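Local atomic coordinates of cytochrome C-type biogenesis protein ccmF (Thermus thermophilus, PDB entry 6ZMQ), a protein that binds heme b in the membrane and acts as a heme lyase of cytochrome c maturation, probably attaching heme to apocytochrome c. Residues His358-Glu363 with Trp428-Gly433; Leu444-Gly449 with Phe469-Ala474. One frame throughout, in Å; residues are numbered along the deposited sequence.

Contact 1 of 2, residues His358-Glu363 with Trp428-Gly433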
loop_
_atom_site.group_PDB
_atom_site.type_symbol
_atom_site.label_atom_id
_atom_site.label_comp_id
_atom_site.label_asym_id
_atom_site.label_seq_id
_atom_site.Cartn_x
_atom_site.Cartn_y
_atom_site.Cartn_z
ATOM N N HIS A 358 6.841 21.844 -26.341
ATOM C CA HIS A 358 6.528 21.252 -25.035
ATOM C C HIS A 358 5.071 21.182 -24.443
ATOM O O HIS A 358 4.802 20.193 -23.764
ATOM C CB HIS A 358 7.436 21.921 -23.978
ATOM C CG HIS A 358 6.874 23.176 -23.383
ATOM N ND1 HIS A 358 6.593 24.294 -24.137
ATOM C CD2 HIS A 358 6.534 23.486 -22.108
ATOM C CE1 HIS A 358 6.101 25.238 -23.355
ATOM N NE2 HIS A 358 6.056 24.774 -22.119
ATOM N N PRO A 359 4.151 22.153 -24.658
ATOM C CA PRO A 359 3.055 22.285 -23.675
ATOM C C PRO A 359 1.945 21.244 -23.783
ATOM O O PRO A 359 1.354 20.885 -22.758
ATOM C CB PRO A 359 2.521 23.698 -23.935
ATOM C CG PRO A 359 2.729 23.907 -25.366
ATOM C CD PRO A 359 3.920 23.091 -25.784
ATOM N N LEU A 360 1.645 20.738 -24.981
ATOM C CA LEU A 360 0.457 19.917 -25.181
ATOM C C LEU A 360 0.856 18.491 -25.530
ATOM O O LEU A 360 0.126 17.776 -26.224
ATOM C CB LEU A 360 -0.432 20.510 -26.275
ATOM C CG LEU A 360 -1.921 20.169 -26.233
ATOM C CD1 LEU A 360 -2.641 21.199 -25.373
ATOM C CD2 LEU A 360 -2.534 20.099 -27.624
ATOM N N SER A 361 2.012 18.073 -25.037
ATOM C CA SER A 361 2.673 16.864 -25.490
ATOM C C SER A 361 2.333 15.699 -24.565
ATOM O O SER A 361 1.515 15.827 -23.649
ATOM C CB SER A 361 4.169 17.131 -25.561
ATOM O OG SER A 361 4.408 18.235 -26.413
ATOM N N ARG A 362 2.977 14.548 -24.787
ATOM C CA ARG A 362 2.847 13.436 -23.850
ATOM C C ARG A 362 3.549 13.765 -22.530
ATOM O O ARG A 362 3.090 13.361 -21.458
ATOM C CB ARG A 362 3.389 12.148 -24.492
ATOM C CG ARG A 362 3.301 10.897 -23.611
ATOM C CD ARG A 362 4.029 9.672 -24.173
ATOM N NE ARG A 362 3.427 9.117 -25.382
ATOM C CZ ARG A 362 4.051 8.267 -26.191
ATOM N NH1 ARG A 362 5.286 7.870 -25.911
ATOM N NH2 ARG A 362 3.439 7.803 -27.270
ATOM N N GLU A 363 4.636 14.549 -22.592
ATOM C CA GLU A 363 5.286 15.068 -21.386
ATOM C C GLU A 363 4.381 16.025 -20.620
ATOM O O GLU A 363 4.349 16.002 -19.384
ATOM C CB GLU A 363 6.579 15.798 -21.747
ATOM C CG GLU A 363 7.646 14.945 -22.359
ATOM C CD GLU A 363 7.885 15.306 -23.815
ATOM O OE1 GLU A 363 6.914 15.225 -24.599
ATOM O OE2 GLU A 363 9.029 15.643 -24.181
ATOM N N TRP A 428 5.792 12.892 -28.425
ATOM C CA TRP A 428 6.721 13.569 -27.529
ATOM C C TRP A 428 7.068 14.970 -28.043
ATOM O O TRP A 428 7.285 15.157 -29.247
ATOM C CB TRP A 428 8.010 12.761 -27.397
ATOM C CG TRP A 428 7.963 11.404 -26.702
ATOM C CD1 TRP A 428 8.227 10.192 -27.273
ATOM C CD2 TRP A 428 7.727 11.139 -25.308
ATOM N NE1 TRP A 428 8.134 9.190 -26.332
ATOM C CE2 TRP A 428 7.829 9.745 -25.120
ATOM C CE3 TRP A 428 7.415 11.939 -24.213
ATOM C CZ2 TRP A 428 7.635 9.139 -23.876
ATOM C CZ3 TRP A 428 7.225 11.334 -22.973
ATOM C CH2 TRP A 428 7.340 9.952 -22.816
ATOM N N ARG A 429 7.136 15.927 -27.098
ATOM C CA ARG A 429 7.486 17.365 -27.236
ATOM C C ARG A 429 6.931 18.040 -28.497
ATOM O O ARG A 429 7.668 18.511 -29.364
ATOM C CB ARG A 429 8.991 17.636 -27.114
ATOM C CG ARG A 429 9.195 19.030 -26.465
ATOM C CD ARG A 429 10.417 19.253 -25.586
ATOM N NE ARG A 429 10.545 20.690 -25.324
ATOM C CZ ARG A 429 11.606 21.289 -24.790
ATOM N NH1 ARG A 429 12.677 20.586 -24.455
ATOM N NH2 ARG A 429 11.594 22.602 -24.597
ATOM N N ARG A 430 5.609 18.085 -28.578
ATOM C CA ARG A 430 4.922 18.747 -29.678
ATOM C C ARG A 430 4.564 20.185 -29.298
ATOM O O ARG A 430 4.282 20.485 -28.134
ATOM C CB ARG A 430 3.660 17.964 -30.024
ATOM C CG ARG A 430 2.890 18.389 -31.257
ATOM C CD ARG A 430 1.643 17.539 -31.460
ATOM N NE ARG A 430 0.545 17.999 -30.604
ATOM C CZ ARG A 430 0.238 17.510 -29.401
ATOM N NH1 ARG A 430 0.904 16.488 -28.882
ATOM N NH2 ARG A 430 -0.769 18.033 -28.718
ATOM N N ALA A 431 4.584 21.078 -30.298
ATOM C CA ALA A 431 4.197 22.475 -30.093
ATOM C C ALA A 431 2.714 22.610 -29.752
ATOM O O ALA A 431 2.354 23.161 -28.706
ATOM C CB ALA A 431 4.539 23.301 -31.335
ATOM N N ARG A 432 1.835 22.117 -30.625
ATOM C CA ARG A 432 0.405 22.260 -30.382
ATOM C C ARG A 432 -0.352 21.119 -31.044
ATOM O O ARG A 432 0.120 20.518 -32.013
ATOM C CB ARG A 432 -0.145 23.592 -30.905
ATOM C CG ARG A 432 -1.205 24.205 -29.999
ATOM C CD ARG A 432 -1.992 25.272 -30.721
ATOM N NE ARG A 432 -2.551 24.719 -31.950
ATOM C CZ ARG A 432 -3.450 25.331 -32.712
ATOM N NH1 ARG A 432 -3.898 26.532 -32.382
ATOM N NH2 ARG A 432 -3.900 24.735 -33.807
ATOM N N GLY A 433 -1.540 20.839 -30.511
ATOM C CA GLY A 433 -2.422 19.826 -31.054
ATOM C C GLY A 433 -3.157 20.265 -32.301
ATOM O O GLY A 433 -4.363 20.525 -32.263
#
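W428 has one face of its indole covered by the side chain of R362 and its edge turned to E363. Over the six-membered ring lies R362 CD, 3.6 Å from that ring's centroid in a CH-pi contact. A bend at chi3 (-68°) turns NE of R362 off the line of the extended methylenes. CZ lies 4.4 Å from the centroid of the five-membered ring, a cation-pi contact with the guanidinium tilted steeply against the indole. Arginine suits the place because its methylenes cover the six-membered ring and its charged end the five-membered one, while NH2 still hydrogen-bonds to P424 O; the side chain comes about 4 Å from the bound heme.

At the indole edge, near the ring plane, E363 OE1 lies 3.3 Å from W428 CE3. The same oxygen accepts the backbone N of R429 through its syn lone pair, at 2.6 Å and a nearly straight 167°, while OE2 forms a salt bridge with R284. E363 stands in the first turn of helix 362-384, where the helix end would probably stabilise a carboxylate. A type I beta turn from H358 to S361 leads into that helix, and P359 fits its second position, since the proline ring fixes phi near the value required.

R430 NH2 makes a weak hydrogen bond of 2.7 Å to L360 O, and its NE is held, also weakly, by R432 O. The first bond of the L360 side chain points toward 428-433, and CB and CG each lie 3.5 Å from R430 NH2.

Contact 2 of 2, residues Leu444-Gly449 with Phe469-Ala474; sequences LALALG and FLYNAA
The segments 444-449 and 469-474, from helices 439-454 and 460-484, run nearly antiparallel, with 151° between their N-to-C directions and axes that approach to 7.5 Å, closest in backbone at L446 and Y471. A445 meets the facing helix with its methyl: CB lies 3.8 Å from A474 CB and 3.9 Å from L470 O, and is also near Y471 CA. One turn further on, G449 offers bare backbone, and L470 CD1 reaches over to 3.7 Å from G449 CA. A445 and G449, four residues apart on the contacting side, form a small-xxx-small motif, a familiar way for transmembrane helices to come close, here within a helical hairpin. Beside this small-residue patch, L446 and Y471 lie side by side and point the same way, with L446 CG 3.9 Å from Y471 CB. The tyrosine CG is anti to its backbone N (chi1 153°), and the ring then leads away from helix 444-449. Its hydroxyl hydrogen-bonds to L418 O, so the phenol bridges to helix 402-422, while its apolar base serves the hairpin. L446 also touches L418, so this apolar leucine meets both neighbouring helices.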
loop_
_atom_site.group_PDB
_atom_site.type_symbol
_atom_site.label_atom_id
_atom_site.label_comp_id
_atom_site.label_asym_id
_atom_site.label_seq_id
_atom_site.Cartn_x
_atom_site.Cartn_y
_atom_site.Cartn_z
ATOM N N LEU A 444 -16.153 10.797 -28.881
ATOM C CA LEU A 444 -17.328 10.092 -29.384
ATOM C C LEU A 444 -17.700 8.955 -28.459
ATOM O O LEU A 444 -18.853 8.881 -27.999
ATOM C CB LEU A 444 -17.077 9.575 -30.800
ATOM C CG LEU A 444 -18.214 8.752 -31.409
ATOM C CD1 LEU A 444 -18.672 9.357 -32.725
ATOM C CD2 LEU A 444 -17.787 7.297 -31.620
ATOM N N ALA A 445 -16.687 8.154 -28.072
ATOM C CA ALA A 445 -16.889 7.077 -27.111
ATOM C C ALA A 445 -17.337 7.635 -25.775
ATOM O O ALA A 445 -18.337 7.157 -25.209
ATOM C CB ALA A 445 -15.605 6.268 -26.951
ATOM N N LEU A 446 -16.704 8.755 -25.370
ATOM C CA LEU A 446 -17.045 9.472 -24.147
ATOM C C LEU A 446 -18.492 9.925 -24.205
ATOM O O LEU A 446 -19.295 9.531 -23.339
ATOM C CB LEU A 446 -16.110 10.680 -23.980
ATOM C CG LEU A 446 -15.591 11.205 -22.630
ATOM C CD1 LEU A 446 -14.641 12.405 -22.845
ATOM C CD2 LEU A 446 -16.674 11.559 -21.633
ATOM N N ALA A 447 -18.872 10.533 -25.349
ATOM C CA ALA A 447 -20.216 11.076 -25.504
ATOM C C ALA A 447 -21.239 9.959 -25.533
ATOM O O ALA A 447 -22.276 10.069 -24.851
ATOM C CB ALA A 447 -20.310 11.933 -26.764
ATOM N N LEU A 448 -20.848 8.814 -26.151
ATOM C CA LEU A 448 -21.717 7.642 -26.254
ATOM C C LEU A 448 -22.103 7.152 -24.880
ATOM O O LEU A 448 -23.304 7.137 -24.564
ATOM C CB LEU A 448 -21.033 6.506 -27.020
ATOM C CG LEU A 448 -21.624 5.092 -26.787
ATOM C CD1 LEU A 448 -23.037 4.854 -27.364
ATOM C CD2 LEU A 448 -20.674 3.958 -27.170
ATOM N N GLY A 449 -21.086 7.037 -24.003
ATOM C CA GLY A 449 -21.284 6.439 -22.698
ATOM C C GLY A 449 -22.218 7.261 -21.847
ATOM O O GLY A 449 -23.156 6.708 -21.257
ATOM N N PHE A 469 -15.099 5.379 -18.694
ATOM C CA PHE A 469 -14.590 4.026 -18.913
ATOM C C PHE A 469 -14.642 3.626 -20.386
ATOM O O PHE A 469 -13.742 2.932 -20.875
ATOM C CB PHE A 469 -15.373 3.024 -18.072
ATOM C CG PHE A 469 -15.040 1.585 -18.371
ATOM C CD1 PHE A 469 -13.821 1.055 -17.946
ATOM C CD2 PHE A 469 -15.937 0.769 -19.070
ATOM C CE1 PHE A 469 -13.484 -0.259 -18.205
ATOM C CE2 PHE A 469 -15.629 -0.558 -19.351
ATOM C CZ PHE A 469 -14.391 -1.083 -18.913
ATOM N N LEU A 470 -15.707 4.020 -21.098
ATOM C CA LEU A 470 -15.813 3.692 -22.522
ATOM C C LEU A 470 -14.779 4.452 -23.342
ATOM O O LEU A 470 -14.156 3.886 -24.250
ATOM C CB LEU A 470 -17.229 3.976 -23.025
ATOM C CG LEU A 470 -18.161 2.769 -22.903
ATOM C CD1 LEU A 470 -19.612 3.172 -22.765
ATOM C CD2 LEU A 470 -17.977 1.849 -24.110
ATOM N N TYR A 471 -14.562 5.724 -22.996
ATOM C CA TYR A 471 -13.468 6.524 -23.538
ATOM C C TYR A 471 -12.106 5.890 -23.246
ATOM O O TYR A 471 -11.208 5.898 -24.100
ATOM C CB TYR A 471 -13.564 7.925 -22.923
ATOM C CG TYR A 471 -12.263 8.677 -22.820
ATOM C CD1 TYR A 471 -11.699 9.258 -23.944
ATOM C CD2 TYR A 471 -11.588 8.793 -21.605
ATOM C CE1 TYR A 471 -10.507 9.939 -23.870
ATOM C CE2 TYR A 471 -10.387 9.453 -21.527
ATOM C CZ TYR A 471 -9.856 10.036 -22.661
ATOM O OH TYR A 471 -8.668 10.719 -22.588
ATOM N N ASN A 472 -11.945 5.318 -22.045
ATOM C CA ASN A 472 -10.667 4.734 -21.647
ATOM C C ASN A 472 -10.382 3.438 -22.398
ATOM O O ASN A 472 -9.251 3.220 -22.847
ATOM C CB ASN A 472 -10.648 4.489 -20.140
ATOM C CG ASN A 472 -10.009 5.629 -19.359
ATOM O OD1 ASN A 472 -9.020 6.207 -19.792
ATOM N ND2 ASN A 472 -10.560 5.935 -18.188
ATOM N N ALA A 473 -11.388 2.566 -22.532
ATOM C CA ALA A 473 -11.225 1.346 -23.324
ATOM C C ALA A 473 -11.005 1.659 -24.800
ATOM O O ALA A 473 -10.263 0.936 -25.491
ATOM C CB ALA A 473 -12.440 0.434 -23.152
ATOM N N ALA A 474 -11.615 2.753 -25.284
ATOM C CA ALA A 474 -11.338 3.256 -26.627
ATOM C C ALA A 474 -9.875 3.666 -26.784
ATOM O O ALA A 474 -9.248 3.369 -27.806
ATOM C CB ALA A 474 -12.261 4.433 -26.940
#

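Overall arrangement
Following the chain, contact 1 comes first: it closes a long loop from the start of helix 362-384 to the stretch just after helix 402-422, so that both these transmembrane helices lie within it. Contact 2 opens after contact 1 has closed and joins the next two helices, 439-454 and 460-484, as a hairpin with a short connection. The two are therefore in series, neither nested nor crossed. Their centres are 23 Å apart and their nearest atoms about 11 Å, with no direct touch. Contact 1 ties the start of helix 362-384 to the loop after helix 402-422, near the heme; contact 2 joins two helices toward the periphery of the bundle. Helix 402-422, which leads into contact 1, also packs against contact 2.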